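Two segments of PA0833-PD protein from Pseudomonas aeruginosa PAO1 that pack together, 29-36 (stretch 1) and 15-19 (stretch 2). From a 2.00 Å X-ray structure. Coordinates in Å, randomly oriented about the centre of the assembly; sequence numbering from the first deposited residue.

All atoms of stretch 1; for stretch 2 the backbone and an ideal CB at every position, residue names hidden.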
# COMPACT_ATOMS: atom_id res chain seq x y z
N LEU A 29 2.60 -0.98 -5.65
CA LEU A 29 1.50 -0.03 -5.62
C LEU A 29 1.74 0.95 -4.48
O LEU A 29 1.82 0.54 -3.32
CB LEU A 29 0.17 -0.75 -5.45
CG LEU A 29 -0.06 -1.89 -6.45
CD1 LEU A 29 -1.14 -2.84 -5.96
CD2 LEU A 29 -0.42 -1.33 -7.82
N ILE A 30 1.85 2.23 -4.81
CA ILE A 30 2.01 3.30 -3.83
C ILE A 30 0.64 3.87 -3.53
O ILE A 30 -0.02 4.42 -4.42
CB ILE A 30 2.96 4.40 -4.32
CG1 ILE A 30 4.29 3.82 -4.80
CG2 ILE A 30 3.18 5.43 -3.21
CD1 ILE A 30 5.15 3.32 -3.70
N MET A 31 0.22 3.77 -2.27
CA MET A 31 -1.06 4.33 -1.84
C MET A 31 -0.80 5.50 -0.90
O MET A 31 -0.47 5.28 0.28
CB MET A 31 -1.91 3.25 -1.17
CG MET A 31 -2.17 2.07 -2.10
SD MET A 31 -2.80 0.56 -1.33
CE MET A 31 -3.58 1.21 0.14
N PRO A 32 -0.91 6.74 -1.37
CA PRO A 32 -0.58 7.89 -0.51
C PRO A 32 -1.52 7.97 0.68
O PRO A 32 -2.71 7.65 0.59
CB PRO A 32 -0.75 9.10 -1.44
CG PRO A 32 -0.78 8.54 -2.83
CD PRO A 32 -1.35 7.16 -2.71
N GLY A 33 -0.97 8.42 1.81
CA GLY A 33 -1.76 8.48 3.03
C GLY A 33 -2.96 9.41 2.91
O GLY A 33 -4.03 9.13 3.45
N ASN A 34 -2.80 10.52 2.18
CA ASN A 34 -3.84 11.54 2.14
C ASN A 34 -5.10 11.08 1.44
O ASN A 34 -6.15 11.73 1.58
CB ASN A 34 -3.31 12.81 1.47
CG ASN A 34 -3.12 12.64 -0.03
OD1 ASN A 34 -2.49 11.69 -0.48
ND2 ASN A 34 -3.69 13.56 -0.80
N ILE A 35 -5.05 10.00 0.66
CA ILE A 35 -6.23 9.48 -0.02
C ILE A 35 -6.63 8.10 0.48
O ILE A 35 -7.76 7.67 0.20
CB ILE A 35 -6.04 9.45 -1.55
CG1 ILE A 35 -4.99 8.41 -1.94
CG2 ILE A 35 -5.62 10.82 -2.06
CD1 ILE A 35 -5.58 7.19 -2.57
N THR A 36 -5.76 7.40 1.20
CA THR A 36 -6.07 6.08 1.72
C THR A 36 -6.74 6.14 3.08
O THR A 36 -7.64 5.34 3.37
CB THR A 36 -4.79 5.24 1.81
OG1 THR A 36 -4.15 5.21 0.53
CG2 THR A 36 -5.11 3.81 2.24
N UNK A 15 -6.90 7.42 -12.04
CA UNK A 15 -7.62 8.48 -11.36
C UNK A 15 -7.86 8.29 -9.88
O UNK A 15 -8.53 9.13 -9.27
CB UNK A 15 -8.97 8.67 -12.05
N UNK A 16 -7.33 7.23 -9.27
CA UNK A 16 -7.50 7.02 -7.83
C UNK A 16 -6.42 7.70 -7.00
O UNK A 16 -6.60 7.86 -5.79
CB UNK A 16 -7.51 5.52 -7.52
N UNK A 17 -5.31 8.09 -7.61
CA UNK A 17 -4.15 8.54 -6.87
C UNK A 17 -3.20 7.44 -6.47
O UNK A 17 -2.14 7.74 -5.91
CB UNK A 17 -4.61 9.29 -5.61
N UNK A 18 -3.54 6.18 -6.73
CA UNK A 18 -2.63 5.07 -6.48
C UNK A 18 -1.66 4.96 -7.64
O UNK A 18 -2.07 4.90 -8.80
CB UNK A 18 -3.39 3.76 -6.28
N UNK A 19 -0.37 4.93 -7.34
CA UNK A 19 0.65 4.77 -8.37
C UNK A 19 1.05 3.31 -8.50
O UNK A 19 1.16 2.59 -7.51
CB UNK A 19 1.88 5.63 -8.05

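Position 15 lies beyond the reach of stretch 1: its ideal CB has no atom of that segment within 5.5 Å. What speaks here is the backbone, with phi and psi of 73° and 4°, a left-handed conformation that favours glycine, although asparagine or aspartate could also adopt it. The deposited residue is Gly-15.

At position 16 the CA-to-CB bond points sideways, and the ideal CB again meets nothing, so stretch 1 imposes little on the side chain. The backbone contributes more: the carbonyl O lies 3.4 Å from Ile-35 CD1. A small polar residue able to bond back to its own turn, such as serine, threonine, aspartate or asparagine, would suit the place. It is Thr-16, whose chi1 of 66° (p) brings OG1 within 3.1 Å of the backbone N of residue 18, where it accepts a hydrogen bond and steadies the turn.

Position 17 faces stretch 1, its ideal CB 3.8 Å from Ile-35 CG1 and 4.8 Å from Pro-32 CG. Contact alone might allow a small residue, but phi and psi of 88° and -5° would jam a CB against the carbonyl O of the preceding residue. Glycine is called for, and Gly-17 is found. Its carbonyl O rests 3.3 Å from Pro-32 CD, so the chain packs closely through backbone atoms.

At position 18 the CA-to-CB bond runs sideways, with the ideal CB 4.7 Å from Met-31 CG and 3.9 Å from Ile-30 O. The apolar side chains of Leu-29, Met-31 and Ile-35 are the nearby offering, so valine, isoleucine or perhaps leucine would fit. Val-18, with chi1 at 174° (t), sets both CG1 and CG2 4.1 Å from Met-31 CG; CG1 also lies 4.3 Å from Leu-29 CB, and CG2 4.4 Å from Ile-35 CD1. Its CA also makes a CA-H...O contact with Ile-30 O, at 3.4 Å.

Position 19 pairs with Ile-30 in an antiparallel bridge, and both side chains project from the same face of the sheet; the ideal CB is 4.1 Å from Ile-30 CB. The backbone holds the register whatever the side chain: residue 19 N donates to Ile-30 O at 3.0 Å, and Ile-30 N donates to residue 19 O at 2.8 Å. A beta-branched residue would suit such a pairing, as would a longer chain whose methylenes can lie near the isoleucine. The residue is Glu-19, extended beyond CB (chi2 163°, t); its OE2 comes 3.9 Å from Ile-30 CB, and stretch 1 supplies no charged partner for the carboxylate.

Stretch 2, residues 15-19: GTGVE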
# COMPACT_ATOMS: atom_id res chain seq x y z
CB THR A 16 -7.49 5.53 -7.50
OG1 THR A 16 -6.19 4.98 -7.78
CG2 THR A 16 -8.53 4.78 -8.31
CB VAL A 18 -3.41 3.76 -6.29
CG1 VAL A 18 -2.45 2.58 -6.17
CG2 VAL A 18 -4.31 3.84 -5.08
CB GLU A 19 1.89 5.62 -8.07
CG GLU A 19 1.60 7.00 -7.54
CD GLU A 19 2.81 7.61 -6.90
OE1 GLU A 19 2.66 8.65 -6.24
OE2 GLU A 19 3.91 7.03 -7.07
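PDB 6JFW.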